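Local structure of aldehyde dehydrogenase (Staphylococcus aureus, 6K10) at residues A[191-196]-A[214-219]; A[328-333]-A[346-351]. The protein catalyses the NAD-dependent oxidation of 4,4'-diaponeurosporen-4-al to 4,4'-diaponeurosporenoic acid, a step in making the carotenoid staphyloxanthin. The protein carries 1 engineered substitution. All coordinates share one frame; numbering follows the deposited sequence.

Contact 1. Residues A[191-196]-A[214-219]; sequences VFFTGS and VTLEMG
Phe192 and Thr215 stand side by side on one face of a parallel strand pair, with ring atom Phe192 CE2 3.7 Å from methyl Thr215 CG2. A parallel ladder sets partners level: Val191 faces Val214, Phe193 faces Leu216, and Thr194 faces Glu217. The two axes diverge by only 4°, and four backbone bonds alternate across the gap, among them Glu217 N to Phe193 O at 2.8 Å and Gly195 N to Glu217 O at 3.0 Å.

The tight part lies in the middle. On the face of Val191, Val214, Phe193 and Leu216, Phe193 CB rests 4.0 Å from Leu216 CD2, while Met218 CG meets the edge of the Phe193 ring at CE2, 4.1 Å away. On the other face the predicted active-site residue Glu217 runs alongside Thr194, with Glu217 CB 3.5 Å from Thr194 OG1. A bend at chi2 (-85°) then turns its carboxylate away from 191-196, and Phe411 and Tyr422 pack on this side chain. Thr215 OG1 is hydrogen-bonded to Tyr190 OH.

The solvent side is limited to Gly195 and Ser196. Gly195 O takes a CA-H...O contact from Met218 CA at 3.3 Å, but exposed Ser196 turns away, its OG capping Val199 N at the start of helix 197-209. Met218 stays buried, its side chain against Leu211 of the second subunit. Gly219 approaches Ser251, a predicted active-site position altered in this structure.

Strand 190-194, helix 197-209 and strand 214-217 form a beta-alpha-beta unit, as in the Rossmann-like domain of this family. The helix covers the Val191 and Phe193 face, helices 126-138 and 425-430 pack on the Phe192 face, and strands 104-118 and 418-419 flank the pair.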
loop_
_atom_site.group_PDB
_atom_site.type_symbol
_atom_site.label_atom_id
_atom_site.label_comp_id
_atom_site.label_asym_id
_atom_site.label_seq_id
_atom_site.Cartn_x
_atom_site.Cartn_y
_atom_site.Cartn_z
ATOM N N VAL A 191 3.847 -7.659 -7.215
ATOM C CA VAL A 191 2.979 -8.795 -7.504
ATOM C C VAL A 191 1.531 -8.366 -7.313
ATOM O O VAL A 191 1.169 -7.857 -6.248
ATOM C CB VAL A 191 3.305 -10.009 -6.611
ATOM C CG1 VAL A 191 2.277 -11.103 -6.823
ATOM C CG2 VAL A 191 4.702 -10.526 -6.914
ATOM N N PHE A 192 0.710 -8.565 -8.341
ATOM C CA PHE A 192 -0.717 -8.262 -8.305
ATOM C C PHE A 192 -1.476 -9.570 -8.463
ATOM O O PHE A 192 -1.293 -10.269 -9.462
ATOM C CB PHE A 192 -1.097 -7.262 -9.409
ATOM C CG PHE A 192 -2.519 -6.761 -9.319
ATOM C CD1 PHE A 192 -3.590 -7.585 -9.645
ATOM C CD2 PHE A 192 -2.783 -5.469 -8.907
ATOM C CE1 PHE A 192 -4.889 -7.127 -9.558
ATOM C CE2 PHE A 192 -4.086 -5.006 -8.821
ATOM C CZ PHE A 192 -5.138 -5.838 -9.148
ATOM N N PHE A 193 -2.324 -9.895 -7.485
ATOM C CA PHE A 193 -3.014 -11.177 -7.442
ATOM C C PHE A 193 -4.500 -10.988 -7.172
ATOM O O PHE A 193 -4.878 -10.282 -6.234
ATOM C CB PHE A 193 -2.404 -12.094 -6.375
ATOM C CG PHE A 193 -3.249 -13.298 -6.072
ATOM C CD1 PHE A 193 -3.133 -14.447 -6.830
ATOM C CD2 PHE A 193 -4.161 -13.284 -5.025
ATOM C CE1 PHE A 193 -3.910 -15.549 -6.565
ATOM C CE2 PHE A 193 -4.944 -14.384 -4.759
ATOM C CZ PHE A 193 -4.815 -15.523 -5.523
ATOM N N THR A 194 -5.332 -11.636 -7.987
ATOM C CA THR A 194 -6.759 -11.788 -7.731
ATOM C C THR A 194 -7.074 -13.274 -7.723
ATOM O O THR A 194 -6.718 -13.986 -8.666
ATOM C CB THR A 194 -7.612 -11.080 -8.794
ATOM O OG1 THR A 194 -7.272 -9.690 -8.839
ATOM C CG2 THR A 194 -9.101 -11.211 -8.479
ATOM N N GLY A 195 -7.722 -13.736 -6.661
ATOM C CA GLY A 195 -8.098 -15.140 -6.587
ATOM C C GLY A 195 -8.532 -15.545 -5.195
ATOM O O GLY A 195 -9.026 -14.719 -4.416
ATOM N N SER A 196 -8.338 -16.831 -4.892
ATOM C CA SER A 196 -8.827 -17.411 -3.649
ATOM C C SER A 196 -7.920 -17.046 -2.481
ATOM O O SER A 196 -6.739 -16.727 -2.652
ATOM C CB SER A 196 -8.929 -18.930 -3.775
ATOM O OG SER A 196 -7.649 -19.553 -3.791
ATOM N N VAL A 214 2.938 -6.300 -2.614
ATOM C CA VAL A 214 1.848 -6.986 -3.292
ATOM C C VAL A 214 0.557 -6.189 -3.195
ATOM O O VAL A 214 0.374 -5.339 -2.321
ATOM C CB VAL A 214 1.579 -8.399 -2.726
ATOM C CG1 VAL A 214 2.852 -9.223 -2.664
ATOM C CG2 VAL A 214 0.907 -8.290 -1.373
ATOM N N THR A 215 -0.344 -6.495 -4.121
ATOM C CA THR A 215 -1.764 -6.218 -3.986
ATOM C C THR A 215 -2.499 -7.545 -4.090
ATOM O O THR A 215 -2.258 -8.319 -5.021
ATOM C CB THR A 215 -2.253 -5.240 -5.059
ATOM O OG1 THR A 215 -1.806 -3.917 -4.737
ATOM C CG2 THR A 215 -3.771 -5.250 -5.139
ATOM N N LEU A 216 -3.370 -7.818 -3.123
ATOM C CA LEU A 216 -4.125 -9.064 -3.075
ATOM C C LEU A 216 -5.614 -8.749 -3.100
ATOM O O LEU A 216 -6.116 -8.040 -2.222
ATOM C CB LEU A 216 -3.773 -9.874 -1.825
ATOM C CG LEU A 216 -2.297 -10.139 -1.526
ATOM C CD1 LEU A 216 -2.158 -10.811 -0.168
ATOM C CD2 LEU A 216 -1.636 -10.977 -2.617
ATOM N N GLU A 217 -6.310 -9.274 -4.104
ATOM C CA GLU A 217 -7.764 -9.190 -4.217
ATOM C C GLU A 217 -8.306 -10.585 -3.950
ATOM O O GLU A 217 -8.196 -11.465 -4.808
ATOM C CB GLU A 217 -8.181 -8.693 -5.606
ATOM C CG GLU A 217 -7.711 -7.290 -5.951
ATOM C CD GLU A 217 -8.638 -6.202 -5.440
ATOM O OE1 GLU A 217 -9.750 -6.530 -4.978
ATOM O OE2 GLU A 217 -8.256 -5.010 -5.495
ATOM N N MET A 218 -8.861 -10.799 -2.762
ATOM C CA MET A 218 -9.269 -12.155 -2.417
ATOM C C MET A 218 -10.779 -12.254 -2.195
ATOM O O MET A 218 -11.553 -11.674 -2.968
ATOM C CB MET A 218 -8.464 -12.649 -1.212
ATOM C CG MET A 218 -6.974 -12.791 -1.563
ATOM S SD MET A 218 -5.802 -13.148 -0.240
ATOM C CE MET A 218 -6.032 -11.754 0.855
ATOM N N GLY A 219 -11.213 -12.997 -1.178
ATOM C CA GLY A 219 -12.589 -13.437 -1.131
ATOM C C GLY A 219 -13.209 -13.288 0.250
ATOM O O GLY A 219 -12.826 -12.435 1.054
#

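Contact 2. Residues A[328-333]-A[346-351]; sequences TLLDHV and GPILPI
Thr328, Leu329 and Leu330 pair in parallel with Ile348, Leu349 and Pro350, the short strand axes passing 4.6 Å apart at an angle of 20°. Four backbone bonds step along the pair, from Thr328 N to Pro347 O through Leu349 N to Thr328 O and Leu330 N to Leu349 O, ending with Ile351 N to Leu330 O at 2.8 Å. The Leu330 N-H points fairly straight at Leu349 O but reaches it from above the carbonyl plane, 41° out of it.

Side chains pack on both faces. Leu329 CD2 sits 3.9 Å from Leu349 CB, the two leucines lying alongside one another and pointing the same way; Leu349 CD2, placed by a CG anti to the backbone N (chi1 -173°), comes equally close to Leu329 CD2. On the other face Leu330 CD1 presses on Ile348 CG2 at 3.6 Å. Past Leu330 the chain turns back through His332, and Val333 CG2 comes to rest 3.8 Å from ring atom Pro350 CB. Ile351 crowds the carbonyl it bonds to, its CB only 3.3 Å from Leu330 O.

In the turn, Asp331 OD1 accepts His332 N at 2.7 Å from above the carboxylate plane, while OD2 forms a salt bridge with Lys264. Elsewhere Lys243 NZ is hydrogen-bonded to the carbonyl oxygens of Gly346 and Ile348, and helix 264-279 packs against Leu329 and Ile351.

Proline inside a strand illustrates a useful rule: alternate N-H groups face alternate neighbours. Leu349 and Ile351 donate to 328-333, so Pro350, between them, costs this pairing no bond. The interface combines four backbone bonds with almost wholly apolar side-chain packing, and the carboxylate of buried Asp331 is probably balanced by its lysine partner.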
loop_
_atom_site.group_PDB
_atom_site.type_symbol
_atom_site.label_atom_id
_atom_site.label_comp_id
_atom_site.label_asym_id
_atom_site.label_seq_id
_atom_site.Cartn_x
_atom_site.Cartn_y
_atom_site.Cartn_z
ATOM N N THR A 328 -30.888 -20.480 -7.555
ATOM C CA THR A 328 -31.466 -21.223 -6.446
ATOM C C THR A 328 -31.522 -20.351 -5.203
ATOM O O THR A 328 -30.524 -19.723 -4.836
ATOM C CB THR A 328 -30.653 -22.489 -6.159
ATOM O OG1 THR A 328 -30.572 -23.284 -7.349
ATOM C CG2 THR A 328 -31.302 -23.302 -5.051
ATOM N N LEU A 329 -32.687 -20.320 -4.560
ATOM C CA LEU A 329 -32.879 -19.631 -3.292
ATOM C C LEU A 329 -33.060 -20.658 -2.183
ATOM O O LEU A 329 -33.728 -21.679 -2.377
ATOM C CB LEU A 329 -34.100 -18.706 -3.343
ATOM C CG LEU A 329 -34.178 -17.691 -4.486
ATOM C CD1 LEU A 329 -35.438 -16.843 -4.358
ATOM C CD2 LEU A 329 -32.941 -16.814 -4.521
ATOM N N LEU A 330 -32.472 -20.384 -1.021
ATOM C CA LEU A 330 -32.587 -21.250 0.146
ATOM C C LEU A 330 -33.191 -20.475 1.308
ATOM O O LEU A 330 -32.840 -19.315 1.541
ATOM C CB LEU A 330 -31.229 -21.808 0.568
ATOM C CG LEU A 330 -30.362 -22.509 -0.472
ATOM C CD1 LEU A 330 -29.010 -22.832 0.142
ATOM C CD2 LEU A 330 -31.041 -23.766 -0.989
ATOM N N ASP A 331 -34.086 -21.128 2.045
ATOM C CA ASP A 331 -34.736 -20.543 3.205
ATOM C C ASP A 331 -34.381 -21.349 4.450
ATOM O O ASP A 331 -33.921 -22.491 4.362
ATOM C CB ASP A 331 -36.258 -20.497 3.012
ATOM C CG ASP A 331 -36.946 -19.558 3.977
ATOM O OD1 ASP A 331 -36.246 -18.825 4.707
ATOM O OD2 ASP A 331 -38.194 -19.553 3.998
ATOM N N HIS A 332 -34.587 -20.731 5.616
ATOM C CA HIS A 332 -34.340 -21.368 6.914
ATOM C C HIS A 332 -32.883 -21.801 7.069
ATOM O O HIS A 332 -32.587 -22.807 7.720
ATOM C CB HIS A 332 -35.276 -22.561 7.136
ATOM C CG HIS A 332 -36.729 -22.230 6.978
ATOM N ND1 HIS A 332 -37.517 -22.792 5.997
ATOM C CD2 HIS A 332 -37.535 -21.396 7.676
ATOM C CE1 HIS A 332 -38.746 -22.319 6.097
ATOM N NE2 HIS A 332 -38.784 -21.469 7.108
ATOM N N VAL A 333 -31.966 -21.043 6.478
ATOM C CA VAL A 333 -30.543 -21.357 6.542
ATOM C C VAL A 333 -29.981 -20.855 7.865
ATOM O O VAL A 333 -30.388 -19.801 8.370
ATOM C CB VAL A 333 -29.811 -20.738 5.337
ATOM C CG1 VAL A 333 -28.303 -20.850 5.490
ATOM C CG2 VAL A 333 -30.267 -21.402 4.049
ATOM N N GLY A 346 -21.241 -19.035 -6.777
ATOM C CA GLY A 346 -22.177 -19.709 -7.641
ATOM C C GLY A 346 -23.589 -19.205 -7.427
ATOM O O GLY A 346 -23.845 -18.363 -6.561
ATOM N N PRO A 347 -24.545 -19.724 -8.209
ATOM C CA PRO A 347 -25.915 -19.195 -8.213
ATOM C C PRO A 347 -26.813 -19.805 -7.137
ATOM O O PRO A 347 -27.969 -20.163 -7.395
ATOM C CB PRO A 347 -26.403 -19.542 -9.614
ATOM C CG PRO A 347 -25.718 -20.844 -9.906
ATOM C CD PRO A 347 -24.378 -20.804 -9.199
ATOM N N ILE A 348 -26.286 -19.935 -5.925
ATOM C CA ILE A 348 -27.054 -20.360 -4.763
ATOM C C ILE A 348 -27.095 -19.193 -3.790
ATOM O O ILE A 348 -26.045 -18.662 -3.409
ATOM C CB ILE A 348 -26.443 -21.607 -4.101
ATOM C CG1 ILE A 348 -26.269 -22.729 -5.125
ATOM C CG2 ILE A 348 -27.320 -22.070 -2.952
ATOM C CD1 ILE A 348 -25.597 -23.965 -4.566
ATOM N N LEU A 349 -28.299 -18.791 -3.392
ATOM C CA LEU A 349 -28.485 -17.619 -2.535
ATOM C C LEU A 349 -29.209 -18.008 -1.255
ATOM O O LEU A 349 -30.450 -18.107 -1.242
ATOM C CB LEU A 349 -29.255 -16.530 -3.280
ATOM C CG LEU A 349 -29.368 -15.182 -2.569
ATOM C CD1 LEU A 349 -27.986 -14.592 -2.311
ATOM C CD2 LEU A 349 -30.213 -14.232 -3.396
ATOM N N PRO A 350 -28.488 -18.243 -0.160
ATOM C CA PRO A 350 -29.149 -18.568 1.109
ATOM C C PRO A 350 -29.713 -17.320 1.770
ATOM O O PRO A 350 -29.132 -16.235 1.697
ATOM C CB PRO A 350 -28.021 -19.174 1.953
ATOM C CG PRO A 350 -26.767 -18.624 1.366
ATOM C CD PRO A 350 -27.026 -18.388 -0.090
ATOM N N ILE A 351 -30.853 -17.491 2.432
ATOM C CA ILE A 351 -31.572 -16.394 3.070
ATOM C C ILE A 351 -31.715 -16.718 4.552
ATOM O O ILE A 351 -32.354 -17.713 4.916
ATOM C CB ILE A 351 -32.942 -16.165 2.414
ATOM C CG1 ILE A 351 -32.760 -15.750 0.951
ATOM C CG2 ILE A 351 -33.742 -15.120 3.176
ATOM C CD1 ILE A 351 -34.028 -15.808 0.135
#

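Overall arrangement
Read from the N terminus, the two contacts follow in series and neither nests within nor crosses the other. Contact 1 closes first, bringing the ends of a 17-residue connection that is mostly helix together in the sheet built around strand 104-118. The chain next enters the second sheet at strand 223-226, and only much later does contact 2 close a shorter, 12-residue connection without helix or strand, joining strands 324-330 and 348-354. The centres of contact 1 and contact 2 lie about 27 Å apart, with no direct touch. The same device, parallel pairing, thus serves two separate sheets: contact 1 at the predicted active site, of which it holds Glu217, contact 2 away from it.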